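Local coordinates for protein cytochrome c (Hydrogenophilus thermoluteolus, PDB 2D0S) that probably carries electrons as a small cytochrome c, using the iron of a covalently attached heme c, at residues 21-26 with 50-55. Residues are numbered along the deposited sequence; the frame is centred on the assembly and turned at random.
Sequences VGPSYK and GVWGPV. With HEC (heme c), chain B.
P23 stands over one face of the W52 indole, roughly at a right angle to it, in a CH-pi contact: its CG stands 3.6 Å from the centroid of the five-membered ring, only 6° off the ring normal, while CB covers the middle of the bicycle, 3.7 Å from W52 CD2. A second, looser apolar contact joins V21 CG1 to V55 CG2 at 4.0 Å, beside the heme methyl CMD, which V55 CG2 also touches. No hydrogen bond links the two segments.

Polar bonds run instead to the heme propionates. At the indole edge, close to its plane, W52 NE1 donates to HEC O1A (2.8 Å, 158°), and the backbone N of W52 reaches HEC O1D at 2.9 Å. V51 N takes the other oxygen of that second carboxylate, HEC O2D, at 3.0 Å, so adjacent amides grip both of its oxygens. With CG beside the backbone N (chi1 -61°), the W52 ring can serve one propionate while its own amide serves the other. Replacing W52 by alanine is likely to leave O1A without its indole donor and to uncover CB and CG of P23.

On the heme side, P23 CD packs 3.7 Å from HEC C3D, and P23 O accepts a hydrogen bond from ND1 of the axial ligand H14, the proline-to-histidine link familiar in c-type cytochromes, which orients the imidazole. The 21-24 loop leads into helix 25-31, N-capped by S24, and W52 also touches D27 and K31 of that helix; residues 50-55 belong to the loop between helices 37-46 and 65-75.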
loop_
_atom_site.group_PDB
_atom_site.type_symbol
_atom_site.label_atom_id
_atom_site.label_comp_id
_atom_site.label_asym_id
_atom_site.label_seq_id
_atom_site.Cartn_x
_atom_site.Cartn_y
_atom_site.Cartn_z
ATOM N N VAL A 21 -1.454 6.797 -9.896
ATOM C CA VAL A 21 -0.217 6.110 -10.240
ATOM C C VAL A 21 -0.224 4.586 -9.823
ATOM O O VAL A 21 0.265 3.703 -10.580
ATOM C CB VAL A 21 0.968 6.806 -9.618
ATOM C CG1 VAL A 21 2.230 6.399 -10.305
ATOM C CG2 VAL A 21 0.771 8.330 -9.697
ATOM N N GLY A 22 -0.634 4.301 -8.580
ATOM C CA GLY A 22 -0.592 2.932 -8.084
ATOM C C GLY A 22 -1.989 2.405 -8.073
ATOM O O GLY A 22 -2.979 3.186 -8.315
ATOM N N PRO A 23 -2.135 1.105 -7.763
ATOM C CA PRO A 23 -3.474 0.520 -7.754
ATOM C C PRO A 23 -4.346 1.139 -6.653
ATOM O O PRO A 23 -3.835 1.586 -5.591
ATOM C CB PRO A 23 -3.202 -0.974 -7.482
ATOM C CG PRO A 23 -1.880 -0.983 -6.762
ATOM C CD PRO A 23 -1.097 0.099 -7.481
ATOM N N SER A 24 -5.650 1.024 -6.873
ATOM C CA SER A 24 -6.607 1.434 -5.870
ATOM C C SER A 24 -6.407 0.457 -4.715
ATOM O O SER A 24 -5.994 -0.692 -4.923
ATOM C CB SER A 24 -8.042 1.338 -6.436
ATOM O OG SER A 24 -8.585 0.042 -6.335
ATOM N N TYR A 25 -6.753 0.907 -3.511
ATOM C CA TYR A 25 -6.668 0.083 -2.323
ATOM C C TYR A 25 -7.721 -1.014 -2.384
ATOM O O TYR A 25 -7.509 -2.072 -1.872
ATOM C CB TYR A 25 -6.864 0.926 -1.071
ATOM C CG TYR A 25 -5.650 1.756 -0.731
ATOM C CD1 TYR A 25 -5.793 3.029 -0.217
ATOM C CD2 TYR A 25 -4.361 1.289 -0.999
ATOM C CE1 TYR A 25 -4.706 3.807 0.055
ATOM C CE2 TYR A 25 -3.250 2.031 -0.647
ATOM C CZ TYR A 25 -3.446 3.293 -0.119
ATOM O OH TYR A 25 -2.392 4.090 0.193
ATOM N N LYS A 26 -8.838 -0.760 -3.050
ATOM C CA LYS A 26 -9.878 -1.787 -3.208
ATOM C C LYS A 26 -9.399 -2.952 -4.099
ATOM O O LYS A 26 -9.699 -4.095 -3.822
ATOM C CB LYS A 26 -11.176 -1.177 -3.772
ATOM C CG LYS A 26 -12.118 -0.554 -2.743
ATOM C CD LYS A 26 -13.460 -0.179 -3.436
ATOM C CE LYS A 26 -14.592 0.129 -2.436
ATOM N NZ LYS A 26 -15.097 -1.094 -1.716
ATOM N N GLY A 50 6.417 -4.008 -11.196
ATOM C CA GLY A 50 6.052 -5.210 -11.906
ATOM C C GLY A 50 4.826 -6.040 -11.621
ATOM O O GLY A 50 4.333 -6.777 -12.478
ATOM N N VAL A 51 4.293 -5.902 -10.424
ATOM C CA VAL A 51 3.065 -6.608 -10.109
ATOM C C VAL A 51 1.858 -6.018 -10.812
ATOM O O VAL A 51 1.002 -6.749 -11.300
ATOM C CB VAL A 51 2.862 -6.697 -8.602
ATOM C CG1 VAL A 51 1.603 -7.414 -8.295
ATOM C CG2 VAL A 51 4.081 -7.374 -7.963
ATOM N N TRP A 52 1.776 -4.688 -10.854
ATOM C CA TRP A 52 0.666 -3.981 -11.482
ATOM C C TRP A 52 1.069 -3.211 -12.756
ATOM O O TRP A 52 0.221 -2.607 -13.422
ATOM C CB TRP A 52 0.119 -2.986 -10.444
ATOM C CG TRP A 52 -0.402 -3.652 -9.167
ATOM C CD1 TRP A 52 0.310 -3.954 -8.074
ATOM C CD2 TRP A 52 -1.766 -4.090 -8.903
ATOM N NE1 TRP A 52 -0.511 -4.535 -7.110
ATOM C CE2 TRP A 52 -1.799 -4.570 -7.587
ATOM C CE3 TRP A 52 -2.978 -4.021 -9.629
ATOM C CZ2 TRP A 52 -2.970 -5.097 -7.005
ATOM C CZ3 TRP A 52 -4.137 -4.514 -9.034
ATOM C CH2 TRP A 52 -4.119 -5.056 -7.743
ATOM N N GLY A 53 2.380 -3.118 -13.013
ATOM C CA GLY A 53 2.836 -2.298 -14.120
ATOM C C GLY A 53 4.319 -2.058 -14.032
ATOM O O GLY A 53 4.992 -2.575 -13.116
ATOM N N PRO A 54 4.853 -1.241 -14.955
ATOM C CA PRO A 54 6.286 -0.963 -14.998
ATOM C C PRO A 54 6.761 0.191 -14.115
ATOM O O PRO A 54 7.962 0.380 -13.979
ATOM C CB PRO A 54 6.512 -0.604 -16.464
ATOM C CG PRO A 54 5.215 0.094 -16.866
ATOM C CD PRO A 54 4.125 -0.639 -16.102
ATOM N N VAL A 55 5.852 1.032 -13.619
ATOM C CA VAL A 55 6.281 2.178 -12.759
ATOM C C VAL A 55 6.465 1.776 -11.282
ATOM O O VAL A 55 5.600 1.130 -10.706
ATOM C CB VAL A 55 5.384 3.443 -12.945
ATOM C CG1 VAL A 55 3.994 3.057 -13.392
ATOM C CG2 VAL A 55 5.338 4.293 -11.682
HETATM FE FE HEC B . 2.184 2.217 -3.216
HETATM C CHA HEC B . 1.918 -0.658 -5.077
HETATM C CHB HEC B . 0.799 0.701 -0.537
HETATM C CHC HEC B . 3.014 4.938 -1.323
HETATM C CHD HEC B . 3.062 3.956 -6.088
HETATM N NA HEC B . 1.487 0.426 -2.876
HETATM C C1A HEC B . 1.454 -0.653 -3.778
HETATM C C2A HEC B . 0.873 -1.794 -3.109
HETATM C C3A HEC B . 0.515 -1.419 -1.862
HETATM C C4A HEC B . 0.918 -0.023 -1.686
HETATM C CMA HEC B . -0.142 -2.310 -0.762
HETATM C CAA HEC B . 0.643 -3.186 -3.772
HETATM C CBA HEC B . 1.962 -3.950 -3.668
HETATM C CGA HEC B . 1.972 -5.175 -4.541
HETATM O O1A HEC B . 0.894 -5.629 -4.983
HETATM O O2A HEC B . 3.069 -5.718 -4.757
HETATM N NB HEC B . 1.979 2.733 -1.297
HETATM C C1B HEC B . 1.383 1.943 -0.335
HETATM C C2B HEC B . 1.550 2.590 0.939
HETATM C C3B HEC B . 2.140 3.780 0.725
HETATM C C4B HEC B . 2.461 3.857 -0.685
HETATM C CMB HEC B . 0.934 2.035 2.240
HETATM C CAB HEC B . 2.456 4.919 1.753
HETATM C CBB HEC B . 3.312 4.405 2.935
HETATM N NC HEC B . 2.869 4.060 -3.633
HETATM C C1C HEC B . 3.139 5.058 -2.689
HETATM C C2C HEC B . 3.514 6.270 -3.379
HETATM C C3C HEC B . 3.719 5.929 -4.689
HETATM C C4C HEC B . 3.187 4.591 -4.865
HETATM C CMC HEC B . 4.110 7.473 -2.616
HETATM C CAC HEC B . 4.109 6.810 -5.938
HETATM C CBC HEC B . 5.086 7.973 -5.732
HETATM N ND HEC B . 2.496 1.706 -5.312
HETATM C C1D HEC B . 2.900 2.603 -6.284
HETATM C C2D HEC B . 3.013 1.908 -7.544
HETATM C C3D HEC B . 2.621 0.485 -7.224
HETATM C C4D HEC B . 2.310 0.455 -5.817
HETATM C CMD HEC B . 3.451 2.513 -8.888
HETATM C CAD HEC B . 2.630 -0.721 -8.151
HETATM C CBD HEC B . 3.951 -1.431 -7.922
HETATM C CGD HEC B . 3.967 -2.653 -8.825
HETATM O O1D HEC B . 3.457 -2.520 -9.960
HETATM O O2D HEC B . 4.481 -3.747 -8.404
#